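Local coordinates for glycoside hydrolase family 5 (Aspergillus oryzae, PDB 6LA0), which hydrolyses rutinosides as a secreted family 5 glycoside hydrolase, and probably also acts on beta-1,3-glucans as an exo-glucosidase, at residues G26-E31 and L88-T93; M127-D132 and Q182-E187; F174-G179 and S228-I233; I186-E191 and I233-Q238; P293-E298 and G329-T334. All coordinates share one frame; numbering follows the deposited sequence.

Interactions 2, 4 and 5 each join two neighbouring strands of one (beta/alpha)8 barrel: 128-133 with 184-187, 184-187 with 235-237, and 294-303 with 329-332. Interactions 2 and 4 share strand 184-187 and run on through I186 and E187. Interactions 2, 4 and 5 rest on backbone hydrogen bonds, with buried polar side chains facing inward. Interaction 1 is equally buried, but it sets a loop on a strand by apolar packing and bridging waters. Interaction 3 lies further out, its centre about 21 Å from that of the chain, where two helix ends meet through an amide pair and a small apolar touch. R89 ties interaction 1 to E187, shared by interactions 2 and 4, to N190 of interaction 4 and to E298 of interaction 5.

Interaction 1: residues G26-E31 and L88-T93; sequences GWLVQE and LRIPTT
V29 CG2 presses on the backbone of P91-T93, 3.5 Å from T92 C, and meets P91 CB at 3.9 Å; with CG1 anti to the backbone N (chi1 175°), CG2 is left beside it and faces the strand. L28 CD1 reaches I90 CG2 and T92 CG2, both at 4.1 Å. W27 brings CZ3 to 3.7 Å from I90 CG2, while L28 CG lies over one face of the W27 indole. The polar part runs through two waters: one accepts from L28 N and donates to P91 O, the other accepts from T93 N and donates to L28 O. Within the loop, Q30 NE2 donates to W27 O from well above the carbonyl plane. W27 NE1 is bound by Y68 O, and T92 OG1 by W97 NE1. The loop after the first TIM-barrel strand, 19-23, thus lies on the C-terminal end of the second, 87-92, with W27 wedged toward helix 110-125 and L28 and Q30 against helix 60-70.

Interaction 2: residues M127-D132 and Q182-E187; sequences MHIIVD and QSYTIE
H128 offers one ring face to S183 O, which lies 3.3 Å above the plane toward the rim, and its edge to T185: NE2 and OG1 are hydrogen-bonded at 2.7 Å, with OG1 in the ring plane. CG of H128 is anti to its backbone N (chi1 -168°), which swings the ring across the T185 side chain at about a right angle. T185 OG1 has a second partner in W14 NE1. On the other side of the sheet the Y184 ring takes V131 CG2 at its edge, 3.8 Å from CD2, and lies alongside I129, whose CB is equally close to CD2. These are parallel neighbours of a TIM barrel, the third and fourth strands, inclined by 19°. Residues alternate, so that I130, T185, D132 and E187 face the barrel interior, whereas Y184 and I186 pack against helix 158-176, Y184 also against helix 110-125. I129 N donates to S183 O, T185 N to I129 O (2.8 Å), V131 N to T185 O and E187 N to V131 O. At the C-terminal end the carboxylates of D132 and E187 approach to 3.9 Å between OD1 and OE1, their planes 63° apart; E187 OE1 forms a salt bridge with R89, and D132 OD2 is bound to H134. At the N-terminal end a water donates to M127 O and bonds S183 OG, which S180 OG also meets.

Interaction 3: residues F174-G179 and S228-I233; sequences FVQNSG and SVNPNI
Q176 and N230 are joined by one hydrogen bond, from N230 ND2 to Q176 OE1 at 3.0 Å and almost straight (172°). The acceptor lies in the amide plane of N230, but the two amide planes stand 73° apart. Q176 gets there because its chain is bent about the CB-CG bond (chi2 -61°), and on the way it slides past V229, whose CG1 comes within 3.8 Å of NE2. Beside the amides, V175 and I233 meet tip to tip, CG1 to CD1 at 3.6 Å; that CD1 also lies 3.7 Å from Q176 OE1. N230 is itself held by its own segment: its OD1 accepts from N232 N in an Asx turn, and residues 230-233 form a type I beta turn. At the end of helix 158-176, V175 O accepts from both S178 N and S178 OG. Y11 OH bonds N230 ND2 too, and I233 rests on I186 of strand 184-187. The two barrel helix ends are therefore joined by neutral groups, the N230 amide fixed in rotation by partners at both nitrogen and oxygen.

Interaction 4: residues I186-E191 and I233-Q238; sequences IEPMNE and IPVMFQ
I186 is bridged to V235 by two backbone bonds: I186 N donates to P234 O at 3.0 Å, and M236 N donates to I186 O at 2.8 Å. The segments run nearly parallel, 4° apart end to end, but direct backbone bonding stops at P188. There a water stands in for it, accepting from Q238 N and donating to M236 O (2.7 Å) and M189 O. Further on, E191 N gives its hydrogen to Q238 OE1 at 2.7 Å, in the carbonyl plane and on a lone pair, though bent (132°); Q238 NE2 is held by D260 O and S240 O, which sets the amide. This is the junction of the fourth and fifth strands of the TIM barrel, and N190-E191 is consistent with the Asn-Glu pair found just beyond the fourth strand in family 5 glycosidases, whose glutamate is the acid/base in that family. N190 OD1 is bound by R89, and E191 OE2 by H262. The extended E187 side chain lies across M236, its OE2 3.7 Å from M236 CG and 3.5 Å from Q238 CB. M189 SD makes an oblique Met-aromatic contact with F237, 4.1 Å from CE1; the two side chains lie side by side, and W247 meets the F237 ring edge-to-face. Toward the helices, I186 CD1 touches I233 CG2 at 3.9 Å.

Interaction 5: residues P293-E298 and G329-T334; sequences PVFTGE and GSCYWT
F295 reaches over to the second segment with its ring: CE1 lies obliquely 3.5 Å from S330 N, and C331 SG sits in the ring plane at the edge, 3.6 Å from CZ, a sulfur-aromatic contact. With CG anti to the backbone N (chi1 -174°), the ring is carried over to G329, whose backbone angles call for glycine, since a CB would jam against the preceding carbonyl O. T296 carries the backbone bonding, its N donating to G329 O at 3.2 Å and its O accepting from C331 N at 3.0 Å; S330 CA also points a C-H at that oxygen. These are the seventh and eighth strands of the TIM barrel, 7° from parallel. At G297 the pairing breaks off: its O faces C331 O at 3.3 Å, two acceptors that cannot bond, and is satisfied by N23 ND2, while G297 N donates to D260 OD1. E298, placed like the nucleophile glutamate of family 5 enzymes, lies side by side with W333, its OE1 3.8 Å above one ring face and the carboxylate plane 35° from the indole; T334 CB covers the opposite face, after a cis peptide bond. Y264 OH bonds E298 OE1, and R89 NH1 forms a salt bridge with OE2.

Interaction 1: residues G26-E31 and L88-T93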
# COMPACT_ATOMS: atom_id res chain seq x y z
N GLY A 26 1.62 -8.39 3.09
CA GLY A 26 1.97 -9.80 3.14
C GLY A 26 0.80 -10.76 3.21
O GLY A 26 1.03 -11.96 3.41
N TRP A 27 -0.43 -10.29 3.03
CA TRP A 27 -1.63 -11.10 3.20
C TRP A 27 -2.20 -11.55 1.86
O TRP A 27 -2.28 -12.76 1.59
CB TRP A 27 -2.68 -10.30 4.00
CG TRP A 27 -4.00 -10.99 4.20
CD1 TRP A 27 -4.23 -12.33 4.42
CD2 TRP A 27 -5.29 -10.36 4.20
NE1 TRP A 27 -5.58 -12.56 4.56
CE2 TRP A 27 -6.25 -11.37 4.43
CE3 TRP A 27 -5.72 -9.04 4.03
CZ2 TRP A 27 -7.62 -11.09 4.49
CZ3 TRP A 27 -7.08 -8.76 4.10
CH2 TRP A 27 -8.01 -9.79 4.31
N LEU A 28 -2.64 -10.61 1.01
CA LEU A 28 -3.13 -10.94 -0.31
C LEU A 28 -2.12 -10.60 -1.40
O LEU A 28 -2.35 -10.91 -2.58
CB LEU A 28 -4.46 -10.23 -0.57
CG LEU A 28 -5.52 -10.38 0.53
CD1 LEU A 28 -6.71 -9.49 0.26
CD2 LEU A 28 -5.98 -11.83 0.57
N VAL A 29 -1.01 -9.96 -1.03
CA VAL A 29 0.17 -9.76 -1.86
C VAL A 29 1.35 -10.36 -1.10
O VAL A 29 1.55 -10.02 0.07
CB VAL A 29 0.42 -8.26 -2.13
CG1 VAL A 29 1.73 -8.04 -2.88
CG2 VAL A 29 -0.75 -7.62 -2.87
N GLN A 30 2.12 -11.23 -1.75
CA GLN A 30 3.21 -11.93 -1.06
C GLN A 30 4.54 -11.27 -1.38
O GLN A 30 4.82 -10.95 -2.54
CB GLN A 30 3.26 -13.42 -1.45
CG GLN A 30 1.91 -14.14 -1.43
CD GLN A 30 1.19 -13.99 -0.11
OE1 GLN A 30 1.82 -14.00 0.96
NE2 GLN A 30 -0.11 -13.84 -0.17
N GLU A 31 5.37 -11.07 -0.34
CA GLU A 31 6.69 -10.46 -0.45
C GLU A 31 7.65 -11.17 0.50
O GLU A 31 7.26 -11.59 1.59
CB GLU A 31 6.65 -8.96 -0.12
CG GLU A 31 5.76 -8.15 -1.02
CD GLU A 31 5.72 -6.69 -0.61
OE1 GLU A 31 6.81 -6.12 -0.41
OE2 GLU A 31 4.60 -6.15 -0.48
N LEU A 88 -7.69 0.97 7.17
CA LEU A 88 -6.92 -0.18 6.73
C LEU A 88 -6.62 -0.02 5.24
O LEU A 88 -7.54 0.14 4.44
CB LEU A 88 -7.67 -1.50 6.97
CG LEU A 88 -8.06 -1.87 8.40
CD1 LEU A 88 -8.96 -3.09 8.41
CD2 LEU A 88 -6.82 -2.08 9.27
N ARG A 89 -5.33 -0.04 4.89
CA ARG A 89 -4.91 -0.13 3.49
C ARG A 89 -4.61 -1.59 3.19
O ARG A 89 -3.77 -2.20 3.86
CB ARG A 89 -3.69 0.74 3.20
CG ARG A 89 -3.29 0.75 1.72
CD ARG A 89 -2.28 1.87 1.45
NE ARG A 89 -1.83 1.97 0.05
CZ ARG A 89 -0.67 1.51 -0.40
NH1 ARG A 89 0.16 0.90 0.41
NH2 ARG A 89 -0.33 1.68 -1.68
N ILE A 90 -5.27 -2.13 2.17
CA ILE A 90 -5.23 -3.56 1.88
C ILE A 90 -4.71 -3.74 0.46
O ILE A 90 -5.45 -3.62 -0.52
CB ILE A 90 -6.62 -4.19 2.05
CG1 ILE A 90 -7.27 -3.69 3.35
CG2 ILE A 90 -6.52 -5.73 2.00
CD1 ILE A 90 -8.54 -4.41 3.74
N PRO A 91 -3.42 -4.04 0.30
CA PRO A 91 -2.89 -4.37 -1.03
C PRO A 91 -3.43 -5.69 -1.56
O PRO A 91 -3.50 -6.69 -0.84
CB PRO A 91 -1.37 -4.44 -0.79
CG PRO A 91 -1.14 -3.59 0.42
CD PRO A 91 -2.34 -3.84 1.29
N THR A 92 -3.82 -5.69 -2.84
CA THR A 92 -4.26 -6.88 -3.54
C THR A 92 -3.50 -7.00 -4.86
O THR A 92 -3.02 -6.00 -5.41
CB THR A 92 -5.78 -6.86 -3.84
OG1 THR A 92 -6.06 -5.84 -4.80
CG2 THR A 92 -6.60 -6.59 -2.58
N THR A 93 -3.41 -8.22 -5.38
CA THR A 93 -2.86 -8.36 -6.72
C THR A 93 -3.99 -8.24 -7.74
O THR A 93 -5.18 -8.36 -7.43
CB THR A 93 -2.14 -9.70 -6.91
OG1 THR A 93 -3.11 -10.75 -6.97
CG2 THR A 93 -1.12 -9.96 -5.80
O HOH W 1 -4.38 -10.84 -4.46
O HOH W 2 -2.34 -7.86 1.29

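Interaction 2: residues M127-D132 and Q182-E187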
# COMPACT_ATOMS: atom_id res chain seq x y z
N MET A 127 -14.25 1.39 10.55
CA MET A 127 -13.03 1.75 9.84
C MET A 127 -13.30 2.08 8.37
O MET A 127 -14.30 1.63 7.79
CB MET A 127 -11.99 0.63 9.93
CG MET A 127 -11.61 0.22 11.36
SD MET A 127 -10.19 -0.89 11.39
CE MET A 127 -10.24 -1.44 13.09
N HIS A 128 -12.40 2.86 7.79
CA HIS A 128 -12.39 3.12 6.35
C HIS A 128 -11.41 2.16 5.68
O HIS A 128 -10.39 1.81 6.27
CB HIS A 128 -11.97 4.57 6.07
CG HIS A 128 -12.20 5.00 4.65
ND1 HIS A 128 -13.43 5.41 4.19
CD2 HIS A 128 -11.35 5.13 3.60
CE1 HIS A 128 -13.33 5.76 2.91
NE2 HIS A 128 -12.08 5.58 2.53
N ILE A 129 -11.73 1.73 4.46
CA ILE A 129 -10.94 0.74 3.73
C ILE A 129 -10.41 1.35 2.44
O ILE A 129 -11.19 1.83 1.60
CB ILE A 129 -11.76 -0.53 3.41
CG1 ILE A 129 -12.43 -1.11 4.66
CG2 ILE A 129 -10.87 -1.56 2.72
CD1 ILE A 129 -11.46 -1.66 5.68
N ILE A 130 -9.09 1.30 2.26
CA ILE A 130 -8.42 1.63 1.00
C ILE A 130 -8.14 0.30 0.30
O ILE A 130 -7.35 -0.52 0.77
CB ILE A 130 -7.11 2.41 1.24
CG1 ILE A 130 -7.38 3.82 1.77
CG2 ILE A 130 -6.31 2.55 -0.06
CD1 ILE A 130 -6.16 4.48 2.42
N VAL A 131 -8.81 0.07 -0.83
CA VAL A 131 -8.57 -1.14 -1.62
C VAL A 131 -7.49 -0.78 -2.63
O VAL A 131 -7.69 0.07 -3.50
CB VAL A 131 -9.86 -1.63 -2.29
CG1 VAL A 131 -9.59 -2.89 -3.09
CG2 VAL A 131 -10.94 -1.89 -1.26
N ASP A 132 -6.31 -1.40 -2.49
CA ASP A 132 -5.14 -1.03 -3.27
C ASP A 132 -4.88 -2.12 -4.31
O ASP A 132 -4.77 -3.30 -3.97
CB ASP A 132 -3.94 -0.81 -2.33
CG ASP A 132 -2.59 -1.02 -3.01
OD1 ASP A 132 -2.35 -0.47 -4.10
OD2 ASP A 132 -1.73 -1.72 -2.43
N GLN A 182 -19.85 3.79 0.97
CA GLN A 182 -19.26 4.99 1.55
C GLN A 182 -18.03 4.69 2.40
O GLN A 182 -17.39 5.63 2.93
CB GLN A 182 -20.32 5.73 2.39
CG GLN A 182 -20.80 4.95 3.61
CD GLN A 182 -21.99 4.05 3.31
OE1 GLN A 182 -22.35 3.84 2.15
NE2 GLN A 182 -22.62 3.53 4.36
N SER A 183 -17.67 3.42 2.54
CA SER A 183 -16.58 2.97 3.38
C SER A 183 -15.28 2.73 2.62
O SER A 183 -14.29 2.36 3.25
CB SER A 183 -16.96 1.67 4.10
OG SER A 183 -18.03 1.87 5.00
N TYR A 184 -15.25 2.93 1.31
CA TYR A 184 -14.12 2.48 0.51
C TYR A 184 -13.50 3.62 -0.30
O TYR A 184 -14.21 4.46 -0.85
CB TYR A 184 -14.53 1.36 -0.45
CG TYR A 184 -15.04 0.12 0.25
CD1 TYR A 184 -16.37 0.03 0.66
CD2 TYR A 184 -14.20 -0.95 0.52
CE1 TYR A 184 -16.84 -1.10 1.31
CE2 TYR A 184 -14.65 -2.08 1.17
CZ TYR A 184 -15.98 -2.15 1.56
OH TYR A 184 -16.42 -3.28 2.20
N THR A 185 -12.17 3.60 -0.37
CA THR A 185 -11.40 4.42 -1.29
C THR A 185 -10.69 3.49 -2.27
O THR A 185 -10.08 2.50 -1.85
CB THR A 185 -10.38 5.28 -0.51
OG1 THR A 185 -11.07 6.33 0.16
CG2 THR A 185 -9.31 5.87 -1.43
N ILE A 186 -10.77 3.80 -3.57
CA ILE A 186 -10.20 2.94 -4.60
C ILE A 186 -8.84 3.47 -5.02
O ILE A 186 -8.72 4.61 -5.49
CB ILE A 186 -11.16 2.80 -5.80
CG1 ILE A 186 -12.41 2.02 -5.39
CG2 ILE A 186 -10.43 2.12 -6.94
CD1 ILE A 186 -13.43 1.80 -6.51
N GLU A 187 -7.80 2.64 -4.86
CA GLU A 187 -6.44 2.99 -5.27
C GLU A 187 -6.01 2.10 -6.44
O GLU A 187 -5.62 0.94 -6.23
CB GLU A 187 -5.46 2.84 -4.08
CG GLU A 187 -4.00 3.22 -4.41
CD GLU A 187 -3.14 3.46 -3.17
OE1 GLU A 187 -3.34 2.76 -2.15
OE2 GLU A 187 -2.27 4.36 -3.21
O HOH W 3 -16.53 2.80 7.13

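Interaction 3: residues F174-G179 and S228-I233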
# COMPACT_ATOMS: atom_id res chain seq x y z
N PHE A 174 -17.37 -4.47 -6.58
CA PHE A 174 -17.16 -4.90 -5.19
C PHE A 174 -17.58 -3.81 -4.20
O PHE A 174 -18.29 -4.08 -3.22
CB PHE A 174 -15.69 -5.28 -4.98
CG PHE A 174 -15.35 -5.73 -3.58
CD1 PHE A 174 -15.01 -4.81 -2.59
CD2 PHE A 174 -15.35 -7.08 -3.26
CE1 PHE A 174 -14.70 -5.23 -1.30
CE2 PHE A 174 -15.03 -7.51 -1.97
CZ PHE A 174 -14.70 -6.58 -0.99
N VAL A 175 -17.13 -2.57 -4.44
CA VAL A 175 -17.51 -1.45 -3.58
C VAL A 175 -19.01 -1.20 -3.65
O VAL A 175 -19.68 -1.02 -2.62
CB VAL A 175 -16.71 -0.19 -3.99
CG1 VAL A 175 -17.23 1.05 -3.25
CG2 VAL A 175 -15.23 -0.41 -3.77
N GLN A 176 -19.57 -1.18 -4.87
CA GLN A 176 -20.98 -0.84 -5.03
C GLN A 176 -21.89 -1.85 -4.34
O GLN A 176 -22.93 -1.48 -3.78
CB GLN A 176 -21.32 -0.75 -6.52
CG GLN A 176 -20.92 0.57 -7.17
CD GLN A 176 -21.62 1.76 -6.56
OE1 GLN A 176 -21.19 2.28 -5.52
NE2 GLN A 176 -22.71 2.20 -7.19
N ASN A 177 -21.53 -3.14 -4.39
CA ASN A 177 -22.35 -4.20 -3.81
C ASN A 177 -21.88 -4.60 -2.41
O ASN A 177 -22.29 -5.64 -1.90
CB ASN A 177 -22.37 -5.41 -4.75
CG ASN A 177 -22.87 -5.04 -6.14
OD1 ASN A 177 -22.20 -5.23 -7.14
ND2 ASN A 177 -24.05 -4.46 -6.18
N SER A 178 -21.06 -3.76 -1.78
CA SER A 178 -20.50 -4.08 -0.48
C SER A 178 -21.53 -4.00 0.64
O SER A 178 -21.31 -4.58 1.70
CB SER A 178 -19.35 -3.13 -0.19
OG SER A 178 -19.84 -1.82 0.03
N GLY A 179 -22.65 -3.30 0.45
CA GLY A 179 -23.51 -2.92 1.55
C GLY A 179 -23.10 -1.64 2.25
O GLY A 179 -23.87 -1.13 3.08
N SER A 228 -18.27 7.77 -13.34
CA SER A 228 -19.43 7.44 -14.16
C SER A 228 -20.38 6.48 -13.46
O SER A 228 -21.57 6.45 -13.79
CB SER A 228 -18.99 6.86 -15.51
OG SER A 228 -18.67 5.47 -15.40
N VAL A 229 -19.91 5.72 -12.48
CA VAL A 229 -20.76 4.83 -11.70
C VAL A 229 -21.19 5.47 -10.39
O VAL A 229 -22.36 5.42 -10.02
CB VAL A 229 -20.07 3.47 -11.46
CG1 VAL A 229 -20.93 2.60 -10.55
CG2 VAL A 229 -19.81 2.78 -12.77
N ASN A 230 -20.26 6.06 -9.65
CA ASN A 230 -20.56 6.64 -8.35
C ASN A 230 -19.56 7.76 -8.11
O ASN A 230 -18.41 7.51 -7.71
CB ASN A 230 -20.50 5.59 -7.24
CG ASN A 230 -20.95 6.12 -5.89
OD1 ASN A 230 -20.93 7.33 -5.63
ND2 ASN A 230 -21.36 5.21 -5.00
N PRO A 231 -19.95 9.02 -8.34
CA PRO A 231 -18.99 10.12 -8.19
C PRO A 231 -18.54 10.37 -6.77
O PRO A 231 -17.67 11.24 -6.56
CB PRO A 231 -19.76 11.34 -8.75
CG PRO A 231 -21.20 10.96 -8.65
CD PRO A 231 -21.24 9.47 -8.88
N ASN A 232 -19.10 9.67 -5.78
CA ASN A 232 -18.78 9.88 -4.38
C ASN A 232 -17.67 8.98 -3.86
O ASN A 232 -17.15 9.25 -2.77
CB ASN A 232 -20.04 9.68 -3.52
CG ASN A 232 -21.06 10.77 -3.72
OD1 ASN A 232 -20.77 11.95 -3.52
ND2 ASN A 232 -22.25 10.39 -4.14
N ILE A 233 -17.31 7.92 -4.59
CA ILE A 233 -16.18 7.05 -4.24
C ILE A 233 -14.89 7.79 -4.55
O ILE A 233 -14.65 8.13 -5.72
CB ILE A 233 -16.23 5.73 -5.02
CG1 ILE A 233 -17.53 4.96 -4.73
CG2 ILE A 233 -14.98 4.89 -4.73
CD1 ILE A 233 -17.78 3.73 -5.64

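Interaction 4: residues I186-E191 and I233-Q238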
# COMPACT_ATOMS: atom_id res chain seq x y z
N ILE A 186 -10.77 3.80 -3.57
CA ILE A 186 -10.20 2.94 -4.60
C ILE A 186 -8.84 3.47 -5.02
O ILE A 186 -8.72 4.61 -5.49
CB ILE A 186 -11.16 2.80 -5.80
CG1 ILE A 186 -12.41 2.02 -5.39
CG2 ILE A 186 -10.43 2.12 -6.94
CD1 ILE A 186 -13.43 1.80 -6.51
N GLU A 187 -7.80 2.64 -4.86
CA GLU A 187 -6.44 2.99 -5.27
C GLU A 187 -6.01 2.10 -6.44
O GLU A 187 -5.62 0.94 -6.23
CB GLU A 187 -5.46 2.84 -4.08
CG GLU A 187 -4.00 3.22 -4.41
CD GLU A 187 -3.14 3.46 -3.17
OE1 GLU A 187 -3.34 2.76 -2.15
OE2 GLU A 187 -2.27 4.36 -3.21
N PRO A 188 -6.04 2.61 -7.67
CA PRO A 188 -5.93 1.75 -8.86
C PRO A 188 -4.51 1.39 -9.30
O PRO A 188 -4.37 0.69 -10.30
CB PRO A 188 -6.63 2.61 -9.93
CG PRO A 188 -6.28 4.03 -9.52
CD PRO A 188 -6.32 4.02 -8.02
N MET A 189 -3.47 1.82 -8.58
CA MET A 189 -2.11 1.37 -8.88
C MET A 189 -1.22 1.71 -7.69
O MET A 189 -1.64 2.38 -6.75
CB MET A 189 -1.56 2.02 -10.16
CG MET A 189 -1.17 3.48 -9.99
SD MET A 189 -1.20 4.45 -11.50
CE MET A 189 -0.08 3.56 -12.57
N ASN A 190 0.03 1.24 -7.75
CA ASN A 190 0.98 1.42 -6.66
C ASN A 190 2.39 1.48 -7.23
O ASN A 190 2.79 0.58 -7.98
CB ASN A 190 0.88 0.28 -5.64
CG ASN A 190 1.92 0.39 -4.54
OD1 ASN A 190 1.77 1.19 -3.61
ND2 ASN A 190 2.98 -0.39 -4.65
N GLU A 191 3.12 2.54 -6.88
CA GLU A 191 4.53 2.77 -7.22
C GLU A 191 4.93 2.42 -8.66
O GLU A 191 5.84 1.63 -8.88
CB GLU A 191 5.44 2.06 -6.22
CG GLU A 191 5.26 2.58 -4.80
CD GLU A 191 6.22 1.94 -3.79
OE1 GLU A 191 6.96 1.01 -4.18
OE2 GLU A 191 6.23 2.38 -2.60
N ILE A 233 -17.31 7.92 -4.59
CA ILE A 233 -16.18 7.05 -4.24
C ILE A 233 -14.89 7.79 -4.55
O ILE A 233 -14.65 8.13 -5.72
CB ILE A 233 -16.23 5.73 -5.02
CG1 ILE A 233 -17.53 4.96 -4.73
CG2 ILE A 233 -14.98 4.89 -4.73
CD1 ILE A 233 -17.78 3.73 -5.64
N PRO A 234 -14.03 8.04 -3.56
CA PRO A 234 -12.74 8.70 -3.84
C PRO A 234 -11.74 7.77 -4.50
O PRO A 234 -11.72 6.55 -4.27
CB PRO A 234 -12.25 9.13 -2.44
CG PRO A 234 -13.45 9.02 -1.53
CD PRO A 234 -14.27 7.90 -2.11
N VAL A 235 -10.91 8.37 -5.36
CA VAL A 235 -9.80 7.69 -6.04
C VAL A 235 -8.51 8.14 -5.39
O VAL A 235 -8.28 9.35 -5.23
CB VAL A 235 -9.78 8.02 -7.54
CG1 VAL A 235 -8.48 7.52 -8.19
CG2 VAL A 235 -11.02 7.43 -8.25
N MET A 236 -7.64 7.18 -5.03
CA MET A 236 -6.35 7.45 -4.41
C MET A 236 -5.23 7.18 -5.43
O MET A 236 -5.08 6.05 -5.91
CB MET A 236 -6.15 6.62 -3.14
CG MET A 236 -4.83 6.90 -2.40
SD MET A 236 -4.72 6.25 -0.71
CE MET A 236 -5.68 7.47 0.19
N PHE A 237 -4.48 8.24 -5.77
CA PHE A 237 -3.46 8.20 -6.82
C PHE A 237 -2.09 8.13 -6.15
O PHE A 237 -1.65 9.10 -5.54
CB PHE A 237 -3.59 9.44 -7.72
CG PHE A 237 -2.60 9.50 -8.88
CD1 PHE A 237 -1.96 8.37 -9.35
CD2 PHE A 237 -2.35 10.71 -9.51
CE1 PHE A 237 -1.06 8.45 -10.42
CE2 PHE A 237 -1.47 10.80 -10.58
CZ PHE A 237 -0.82 9.67 -11.04
N GLN A 238 -1.46 6.96 -6.24
CA GLN A 238 -0.07 6.76 -5.83
C GLN A 238 0.79 7.21 -7.01
O GLN A 238 1.11 6.43 -7.90
CB GLN A 238 0.19 5.31 -5.46
CG GLN A 238 1.30 5.11 -4.40
CD GLN A 238 2.64 5.62 -4.87
OE1 GLN A 238 3.25 5.04 -5.75
NE2 GLN A 238 3.09 6.75 -4.31
O HOH W 4 -3.10 4.89 -7.39

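Interaction 5: residues P293-E298 and G329-T334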
# COMPACT_ATOMS: atom_id res chain seq x y z
N PRO A 293 -5.71 16.86 -1.73
CA PRO A 293 -5.14 16.46 -0.43
C PRO A 293 -4.16 15.30 -0.56
O PRO A 293 -4.09 14.60 -1.58
CB PRO A 293 -6.38 16.04 0.37
CG PRO A 293 -7.32 15.48 -0.68
CD PRO A 293 -7.06 16.29 -1.95
N VAL A 294 -3.39 15.10 0.53
CA VAL A 294 -2.30 14.13 0.58
C VAL A 294 -2.50 13.17 1.75
O VAL A 294 -2.84 13.60 2.86
CB VAL A 294 -0.93 14.83 0.71
CG1 VAL A 294 0.18 13.81 0.88
CG2 VAL A 294 -0.66 15.73 -0.49
N PHE A 295 -2.26 11.88 1.50
CA PHE A 295 -2.29 10.83 2.51
C PHE A 295 -0.97 10.06 2.43
O PHE A 295 -0.44 9.83 1.34
CB PHE A 295 -3.48 9.87 2.30
CG PHE A 295 -3.66 8.84 3.40
CD1 PHE A 295 -4.20 9.19 4.63
CD2 PHE A 295 -3.33 7.51 3.18
CE1 PHE A 295 -4.39 8.23 5.63
CE2 PHE A 295 -3.51 6.54 4.17
CZ PHE A 295 -4.04 6.91 5.39
N THR A 296 -0.42 9.70 3.59
CA THR A 296 0.86 8.99 3.63
C THR A 296 0.53 7.51 3.81
O THR A 296 0.50 6.99 4.93
CB THR A 296 1.75 9.53 4.75
OG1 THR A 296 1.88 10.96 4.64
CG2 THR A 296 3.14 8.89 4.68
N GLY A 297 0.30 6.82 2.70
CA GLY A 297 -0.16 5.43 2.75
C GLY A 297 0.86 4.38 3.14
O GLY A 297 0.46 3.24 3.42
N GLU A 298 2.16 4.71 3.12
CA GLU A 298 3.22 3.78 3.53
C GLU A 298 4.35 4.55 4.20
O GLU A 298 4.81 5.56 3.67
CB GLU A 298 3.79 3.01 2.34
CG GLU A 298 2.91 1.91 1.80
CD GLU A 298 3.60 1.06 0.74
OE1 GLU A 298 4.82 0.90 0.83
OE2 GLU A 298 2.91 0.55 -0.18
N GLY A 329 -3.11 12.07 7.45
CA GLY A 329 -2.85 10.89 8.26
C GLY A 329 -1.93 9.91 7.58
O GLY A 329 -1.29 10.24 6.57
N SER A 330 -1.87 8.67 8.08
CA SER A 330 -0.85 7.73 7.63
C SER A 330 -1.31 6.30 7.87
O SER A 330 -2.16 6.03 8.72
CB SER A 330 0.48 7.98 8.36
OG SER A 330 0.35 7.65 9.72
N CYS A 331 -0.72 5.38 7.10
CA CYS A 331 -0.84 3.94 7.34
C CYS A 331 0.55 3.35 7.48
O CYS A 331 1.36 3.43 6.55
CB CYS A 331 -1.57 3.23 6.19
SG CYS A 331 -3.38 3.42 6.21
N TYR A 332 0.82 2.69 8.60
CA TYR A 332 2.14 2.10 8.80
C TYR A 332 2.31 0.84 7.94
O TYR A 332 1.36 0.10 7.71
CB TYR A 332 2.35 1.76 10.28
CG TYR A 332 3.80 1.58 10.68
CD1 TYR A 332 4.58 2.68 11.07
CD2 TYR A 332 4.39 0.32 10.67
CE1 TYR A 332 5.92 2.52 11.44
CE2 TYR A 332 5.73 0.15 11.04
CZ TYR A 332 6.49 1.25 11.42
OH TYR A 332 7.81 1.05 11.77
N TRP A 333 3.54 0.61 7.48
CA TRP A 333 3.92 -0.65 6.85
C TRP A 333 4.76 -1.44 7.84
O TRP A 333 5.93 -1.13 8.04
CB TRP A 333 4.70 -0.43 5.55
CG TRP A 333 4.83 -1.71 4.77
CD1 TRP A 333 5.75 -2.71 4.97
CD2 TRP A 333 3.98 -2.16 3.71
NE1 TRP A 333 5.53 -3.74 4.08
CE2 TRP A 333 4.45 -3.43 3.30
CE3 TRP A 333 2.86 -1.61 3.06
CZ2 TRP A 333 3.85 -4.15 2.28
CZ3 TRP A 333 2.27 -2.34 2.04
CH2 TRP A 333 2.76 -3.60 1.66
N THR A 334 4.19 -2.50 8.45
CA THR A 334 2.89 -3.09 8.12
C THR A 334 2.32 -3.67 9.43
O THR A 334 2.98 -3.61 10.47
CB THR A 334 3.04 -4.18 7.05
OG1 THR A 334 1.77 -4.79 6.79
CG2 THR A 334 4.06 -5.24 7.51